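Local coordinates for glucose-inhibited division protein A-related protein, probable oxidoreductase (Thermus thermophilus, PDB 2CUL) that binds FAD in a Rossmann-type fold and is probably an oxidoreductase related to the glucose-inhibited division protein GidA, at residues A[118-130]-A[139-153]. Residues are numbered along the deposited sequence; the frame is centred on the assembly and turned at random.
Sequences VLAVGSFLGARLF and GRLSEASYPDLLEDL. With FAD (flavin-adenine dinucleotide), chain B.
Phe124 and Gly139 bring the two backbones nearest each other, their CA atoms 4.4 Å apart, where the loop that leaves strand 116-119 through a type II' turn (Val121 to Phe124) passes the corner of the chain at Gly139; farther along, Leu125 lies against Leu150 of helix 148-155. The Phe124 ring is sandwiched: Gly139 CA sits over the centre of one face in a CH-pi contact, 3.7 Å from the centroid, while FAD C2B lies over the opposite face, offset toward the rim. A CB at Gly139 would clash with Phe124 CG, consistent with a glycine at this corner. Two serines tie the backbones together, Ser145 OG donating to Phe124 O at 2.6 Å and Ser123 OG to Gly139 O at 2.8 Å. At the ring's edge lies the guanidinium of Arg140, whose face is turned to Phe124 CE2. Bent at chi3 (47°), Arg140 holds Glu143 side-on, NE to OE2 at 2.7 Å and NH2 to OE1, leaving NH1 to reach FAD O1A at 3.0 Å; Glu143 is thus a second-shell residue that probably steadies the phosphate-binding arginine. With an alanine in place of Phe124 the ring is gone, which would probably open a gap between Gly139 CA and the FAD ribose and leave the Arg140 guanidinium freer to turn. Toward the helix, Leu125 CD2 packs on Leu149, Leu150 and Leu153, and Leu150 CD2 comes within 3.4 Å of Gly126 N. Val121 CG1 meets Leu149 CD2, and both side chains also touch the adenine. In this Rossmann-type fold the loop after strand 116-119, a strand parallel to 6-9 and 201-203, lines the FAD pocket alongside the dinucleotide, Gly122 CA close to FAD O3P, and segment 139-153 adds Arg140 to the pyrophosphate.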
loop_
_atom_site.group_PDB
_atom_site.type_symbol
_atom_site.label_atom_id
_atom_site.label_comp_id
_atom_site.label_asym_id
_atom_site.label_seq_id
_atom_site.Cartn_x
_atom_site.Cartn_y
_atom_site.Cartn_z
ATOM N N VAL A 118 5.552 -6.361 -3.454
ATOM C CA VAL A 118 4.909 -6.019 -2.192
ATOM C C VAL A 118 3.504 -5.474 -2.397
ATOM O O VAL A 118 3.301 -4.541 -3.176
ATOM C CB VAL A 118 5.716 -4.931 -1.438
ATOM C CG1 VAL A 118 5.020 -4.566 -0.128
ATOM C CG2 VAL A 118 7.138 -5.413 -1.175
ATOM N N LEU A 119 2.536 -6.056 -1.696
ATOM C CA LEU A 119 1.160 -5.587 -1.769
ATOM C C LEU A 119 0.918 -4.719 -0.537
ATOM O O LEU A 119 1.046 -5.185 0.596
ATOM C CB LEU A 119 0.177 -6.766 -1.782
ATOM C CG LEU A 119 0.294 -7.728 -2.964
ATOM C CD1 LEU A 119 -0.790 -8.795 -2.876
ATOM C CD2 LEU A 119 0.160 -6.951 -4.271
ATOM N N ALA A 120 0.599 -3.448 -0.767
ATOM C CA ALA A 120 0.331 -2.491 0.310
ATOM C C ALA A 120 -0.924 -1.742 -0.112
ATOM O O ALA A 120 -0.951 -0.512 -0.142
ATOM C CB ALA A 120 1.504 -1.516 0.454
ATOM N N VAL A 121 -1.972 -2.509 -0.403
ATOM C CA VAL A 121 -3.228 -1.971 -0.909
ATOM C C VAL A 121 -4.276 -1.467 0.083
ATOM O O VAL A 121 -5.404 -1.173 -0.306
ATOM C CB VAL A 121 -3.884 -2.996 -1.869
ATOM C CG1 VAL A 121 -2.958 -3.249 -3.063
ATOM C CG2 VAL A 121 -4.166 -4.304 -1.137
ATOM N N GLY A 122 -3.898 -1.357 1.353
ATOM C CA GLY A 122 -4.804 -0.845 2.367
ATOM C C GLY A 122 -6.189 -1.457 2.450
ATOM O O GLY A 122 -6.345 -2.675 2.483
ATOM N N SER A 123 -7.196 -0.590 2.483
ATOM C CA SER A 123 -8.595 -0.993 2.592
ATOM C C SER A 123 -9.295 -1.078 1.240
ATOM O O SER A 123 -10.514 -0.930 1.160
ATOM C CB SER A 123 -9.336 0.018 3.477
ATOM O OG SER A 123 -9.095 1.350 3.034
ATOM N N PHE A 124 -8.536 -1.337 0.181
ATOM C CA PHE A 124 -9.109 -1.385 -1.159
ATOM C C PHE A 124 -9.492 -2.748 -1.730
ATOM O O PHE A 124 -9.849 -2.846 -2.903
ATOM C CB PHE A 124 -8.173 -0.656 -2.128
ATOM C CG PHE A 124 -8.149 0.833 -1.933
ATOM C CD1 PHE A 124 -8.886 1.668 -2.766
ATOM C CD2 PHE A 124 -7.426 1.399 -0.883
ATOM C CE1 PHE A 124 -8.908 3.049 -2.560
ATOM C CE2 PHE A 124 -7.440 2.776 -0.668
ATOM C CZ PHE A 124 -8.183 3.603 -1.508
ATOM N N LEU A 125 -9.418 -3.799 -0.921
ATOM C CA LEU A 125 -9.809 -5.125 -1.390
ATOM C C LEU A 125 -11.237 -5.380 -0.908
ATOM O O LEU A 125 -11.483 -5.411 0.294
ATOM C CB LEU A 125 -8.879 -6.201 -0.821
ATOM C CG LEU A 125 -7.411 -6.205 -1.253
ATOM C CD1 LEU A 125 -6.676 -7.303 -0.497
ATOM C CD2 LEU A 125 -7.298 -6.420 -2.752
ATOM N N GLY A 126 -12.171 -5.543 -1.844
ATOM C CA GLY A 126 -13.559 -5.792 -1.483
ATOM C C GLY A 126 -14.154 -4.663 -0.662
ATOM O O GLY A 126 -15.011 -4.880 0.198
ATOM N N ALA A 127 -13.707 -3.445 -0.946
ATOM C CA ALA A 127 -14.158 -2.265 -0.215
ATOM C C ALA A 127 -15.612 -1.872 -0.435
ATOM O O ALA A 127 -16.113 -1.876 -1.559
ATOM C CB ALA A 127 -13.258 -1.082 -0.553
ATOM N N ARG A 128 -16.276 -1.533 0.664
ATOM C CA ARG A 128 -17.661 -1.077 0.643
ATOM C C ARG A 128 -17.683 0.126 1.575
ATOM O O ARG A 128 -17.440 -0.005 2.776
ATOM C CB ARG A 128 -18.608 -2.160 1.163
ATOM C CG ARG A 128 -18.474 -3.487 0.443
ATOM C CD ARG A 128 -19.509 -4.482 0.942
ATOM N NE ARG A 128 -20.827 -4.224 0.369
ATOM C CZ ARG A 128 -21.940 -4.847 0.740
ATOM N NH1 ARG A 128 -21.904 -5.767 1.695
ATOM N NH2 ARG A 128 -23.088 -4.563 0.142
ATOM N N LEU A 129 -17.956 1.298 1.014
ATOM C CA LEU A 129 -17.986 2.528 1.795
ATOM C C LEU A 129 -19.433 2.929 2.069
ATOM O O LEU A 129 -20.206 3.171 1.142
ATOM C CB LEU A 129 -17.248 3.635 1.035
ATOM C CG LEU A 129 -16.915 4.922 1.794
ATOM C CD1 LEU A 129 -15.756 5.621 1.102
ATOM C CD2 LEU A 129 -18.141 5.825 1.870
ATOM N N PHE A 130 -19.782 2.987 3.350
ATOM C CA PHE A 130 -21.129 3.336 3.785
ATOM C C PHE A 130 -21.194 4.792 4.227
ATOM O O PHE A 130 -20.681 5.156 5.285
ATOM C CB PHE A 130 -21.547 2.422 4.939
ATOM C CG PHE A 130 -21.460 0.959 4.606
ATOM C CD1 PHE A 130 -22.493 0.324 3.927
ATOM C CD2 PHE A 130 -20.324 0.228 4.933
ATOM C CE1 PHE A 130 -22.396 -1.021 3.573
ATOM C CE2 PHE A 130 -20.214 -1.117 4.584
ATOM C CZ PHE A 130 -21.253 -1.742 3.902
ATOM N N GLY A 139 -12.231 2.473 -1.221
ATOM C CA GLY A 139 -11.454 2.189 -0.027
ATOM C C GLY A 139 -11.323 3.385 0.899
ATOM O O GLY A 139 -10.918 3.246 2.048
ATOM N N ARG A 140 -11.670 4.561 0.384
ATOM C CA ARG A 140 -11.608 5.811 1.139
ATOM C C ARG A 140 -12.483 6.798 0.369
ATOM O O ARG A 140 -12.722 6.613 -0.820
ATOM C CB ARG A 140 -10.153 6.302 1.226
ATOM C CG ARG A 140 -9.941 7.623 1.962
ATOM C CD ARG A 140 -8.486 7.754 2.436
ATOM N NE ARG A 140 -7.568 7.405 1.358
ATOM C CZ ARG A 140 -6.589 6.511 1.457
ATOM N NH1 ARG A 140 -6.372 5.868 2.600
ATOM N NH2 ARG A 140 -5.863 6.214 0.388
ATOM N N LEU A 141 -12.972 7.835 1.041
ATOM C CA LEU A 141 -13.839 8.807 0.385
ATOM C C LEU A 141 -13.311 9.275 -0.971
ATOM O O LEU A 141 -12.165 9.710 -1.092
ATOM C CB LEU A 141 -14.064 10.014 1.304
ATOM C CG LEU A 141 -15.107 11.027 0.823
ATOM C CD1 LEU A 141 -16.428 10.323 0.569
ATOM C CD2 LEU A 141 -15.274 12.128 1.862
ATOM N N SER A 142 -14.157 9.160 -1.993
ATOM C CA SER A 142 -13.823 9.581 -3.352
ATOM C C SER A 142 -12.699 8.804 -4.033
ATOM O O SER A 142 -12.204 9.221 -5.082
ATOM C CB SER A 142 -13.483 11.073 -3.366
ATOM O OG SER A 142 -14.586 11.843 -2.922
ATOM N N GLU A 143 -12.300 7.683 -3.444
ATOM C CA GLU A 143 -11.237 6.858 -4.008
ATOM C C GLU A 143 -11.772 5.473 -4.347
ATOM O O GLU A 143 -11.860 4.598 -3.486
ATOM C CB GLU A 143 -10.074 6.749 -3.018
ATOM C CG GLU A 143 -9.362 8.074 -2.787
ATOM C CD GLU A 143 -8.237 7.968 -1.782
ATOM O OE1 GLU A 143 -7.435 7.021 -1.893
ATOM O OE2 GLU A 143 -8.153 8.835 -0.884
ATOM N N ALA A 144 -12.129 5.288 -5.612
ATOM C CA ALA A 144 -12.684 4.027 -6.083
ATOM C C ALA A 144 -11.750 2.832 -5.923
ATOM O O ALA A 144 -10.525 2.975 -5.872
ATOM C CB ALA A 144 -13.098 4.163 -7.543
ATOM N N SER A 145 -12.357 1.653 -5.838
ATOM C CA SER A 145 -11.642 0.394 -5.705
ATOM C C SER A 145 -12.001 -0.509 -6.879
ATOM O O SER A 145 -13.178 -0.782 -7.118
ATOM C CB SER A 145 -12.034 -0.292 -4.390
ATOM O OG SER A 145 -11.653 -1.659 -4.395
ATOM N N TYR A 146 -10.988 -0.932 -7.626
ATOM C CA TYR A 146 -11.173 -1.829 -8.767
ATOM C C TYR A 146 -11.237 -3.242 -8.184
ATOM O O TYR A 146 -10.401 -3.615 -7.366
ATOM C CB TYR A 146 -9.991 -1.717 -9.736
ATOM C CG TYR A 146 -10.065 -0.538 -10.687
ATOM C CD1 TYR A 146 -10.122 0.775 -10.209
ATOM C CD2 TYR A 146 -10.044 -0.734 -12.070
ATOM C CE1 TYR A 146 -10.155 1.863 -11.084
ATOM C CE2 TYR A 146 -10.075 0.350 -12.954
ATOM C CZ TYR A 146 -10.129 1.641 -12.452
ATOM O OH TYR A 146 -10.152 2.702 -13.327
ATOM N N PRO A 147 -12.224 -4.046 -8.615
ATOM C CA PRO A 147 -12.422 -5.419 -8.133
ATOM C C PRO A 147 -11.461 -6.502 -8.613
ATOM O O PRO A 147 -11.370 -7.569 -8.010
ATOM C CB PRO A 147 -13.851 -5.714 -8.571
ATOM C CG PRO A 147 -13.905 -5.045 -9.906
ATOM C CD PRO A 147 -13.252 -3.697 -9.619
ATOM N N ASP A 148 -10.740 -6.224 -9.687
ATOM C CA ASP A 148 -9.834 -7.201 -10.281
ATOM C C ASP A 148 -8.801 -7.880 -9.392
ATOM O O ASP A 148 -8.690 -9.105 -9.406
ATOM C CB ASP A 148 -9.121 -6.565 -11.466
ATOM C CG ASP A 148 -10.079 -5.894 -12.419
ATOM O OD1 ASP A 148 -10.328 -6.456 -13.507
ATOM O OD2 ASP A 148 -10.590 -4.814 -12.073
ATOM N N LEU A 149 -8.033 -7.105 -8.632
ATOM C CA LEU A 149 -6.998 -7.706 -7.798
ATOM C C LEU A 149 -7.560 -8.690 -6.780
ATOM O O LEU A 149 -7.035 -9.792 -6.630
ATOM C CB LEU A 149 -6.173 -6.624 -7.099
ATOM C CG LEU A 149 -4.987 -7.119 -6.263
ATOM C CD1 LEU A 149 -4.049 -7.975 -7.111
ATOM C CD2 LEU A 149 -4.244 -5.914 -5.694
ATOM N N LEU A 150 -8.620 -8.308 -6.076
ATOM C CA LEU A 150 -9.212 -9.215 -5.100
ATOM C C LEU A 150 -9.693 -10.489 -5.788
ATOM O O LEU A 150 -9.504 -11.593 -5.276
ATOM C CB LEU A 150 -10.394 -8.556 -4.383
ATOM C CG LEU A 150 -11.186 -9.509 -3.474
ATOM C CD1 LEU A 150 -10.281 -10.041 -2.371
ATOM C CD2 LEU A 150 -12.383 -8.780 -2.882
ATOM N N GLU A 151 -10.324 -10.331 -6.948
ATOM C CA GLU A 151 -10.826 -11.478 -7.693
ATOM C C GLU A 151 -9.681 -12.416 -8.056
ATOM O O GLU A 151 -9.806 -13.635 -7.927
ATOM C CB GLU A 151 -11.546 -11.017 -8.964
ATOM C CG GLU A 151 -12.088 -12.147 -9.838
ATOM C CD GLU A 151 -12.961 -13.123 -9.070
ATOM O OE1 GLU A 151 -13.741 -12.926 -8.056
ATOM O OE2 GLU A 151 -13.200 -14.156 -9.834
ATOM N N ASP A 152 -8.561 -11.851 -8.497
ATOM C CA ASP A 152 -7.421 -12.676 -8.872
ATOM C C ASP A 152 -6.853 -13.399 -7.655
ATOM O O ASP A 152 -6.578 -14.596 -7.712
ATOM C CB ASP A 152 -6.323 -11.830 -9.522
ATOM C CG ASP A 152 -5.312 -12.677 -10.272
ATOM O OD1 ASP A 152 -5.726 -13.385 -11.213
ATOM O OD2 ASP A 152 -4.112 -12.646 -9.922
ATOM N N LEU A 153 -6.678 -12.672 -6.555
ATOM C CA LEU A 153 -6.149 -13.275 -5.338
ATOM C C LEU A 153 -7.082 -14.385 -4.852
ATOM O O LEU A 153 -6.626 -15.445 -4.424
ATOM C CB LEU A 153 -5.976 -12.209 -4.250
ATOM C CG LEU A 153 -4.919 -11.139 -4.543
ATOM C CD1 LEU A 153 -5.039 -10.009 -3.530
ATOM C CD2 LEU A 153 -3.532 -11.754 -4.502
HETATM P PA FAD B . -3.545 3.266 2.184
HETATM O O1A FAD B . -5.008 3.284 2.026
HETATM O O2A FAD B . -2.863 4.408 2.847
HETATM O O5B FAD B . -2.861 3.081 0.755
HETATM C C5B FAD B . -3.309 2.049 -0.127
HETATM C C4B FAD B . -2.897 2.490 -1.526
HETATM O O4B FAD B . -3.016 1.348 -2.375
HETATM C C3B FAD B . -3.792 3.585 -2.140
HETATM O O3B FAD B . -3.035 4.653 -2.668
HETATM C C2B FAD B . -4.580 2.839 -3.175
HETATM O O2B FAD B . -5.110 3.613 -4.225
HETATM C C1B FAD B . -3.575 1.776 -3.609
HETATM N N9A FAD B . -4.152 0.605 -4.265
HETATM C C8A FAD B . -5.085 -0.262 -3.745
HETATM N N7A FAD B . -5.402 -1.230 -4.597
HETATM C C5A FAD B . -4.634 -0.971 -5.716
HETATM C C6A FAD B . -4.520 -1.638 -6.959
HETATM N N6A FAD B . -5.199 -2.727 -7.274
HETATM N N1A FAD B . -3.639 -1.107 -7.888
HETATM C C2A FAD B . -2.919 0.026 -7.586
HETATM N N3A FAD B . -2.987 0.708 -6.413
HETATM C C4A FAD B . -3.857 0.171 -5.515
HETATM N N1 FAD B . -5.687 5.610 10.854
HETATM C C2 FAD B . -5.368 6.781 11.502
HETATM O O2 FAD B . -4.305 6.917 12.059
HETATM N N3 FAD B . -6.307 7.824 11.503
HETATM C C4 FAD B . -7.543 7.758 10.896
HETATM O O4 FAD B . -8.330 8.727 10.936
HETATM C C4X FAD B . -7.871 6.556 10.235
HETATM N N5 FAD B . -9.101 6.412 9.609
HETATM C C5X FAD B . -9.430 5.236 8.960
HETATM C C6 FAD B . -10.672 5.116 8.339
HETATM C C7 FAD B . -11.060 3.947 7.657
HETATM C C7M FAD B . -12.418 3.888 7.003
HETATM C C8 FAD B . -10.130 2.847 7.609
HETATM C C8M FAD B . -10.462 1.564 6.894
HETATM C C9 FAD B . -8.867 2.950 8.241
HETATM C C9A FAD B . -8.486 4.134 8.926
HETATM N N10 FAD B . -7.211 4.285 9.579
HETATM C C10 FAD B . -6.907 5.492 10.234
HETATM C "C1'" FAD B . -6.183 3.169 9.600
HETATM C "C2'" FAD B . -4.928 3.289 8.706
HETATM O "O2'" FAD B . -4.030 4.199 9.283
HETATM C "C3'" FAD B . -5.258 3.745 7.270
HETATM O "O3'" FAD B . -6.163 2.843 6.636
HETATM C "C4'" FAD B . -4.014 3.823 6.362
HETATM O "O4'" FAD B . -4.307 4.524 5.156
HETATM C "C5'" FAD B . -3.527 2.392 6.058
HETATM O "O5'" FAD B . -2.339 2.450 5.253
HETATM P P FAD B . -2.104 1.502 4.004
HETATM O O1P FAD B . -0.762 1.863 3.517
HETATM O O2P FAD B . -2.316 0.062 4.376
HETATM O O3P FAD B . -3.218 1.891 2.961
#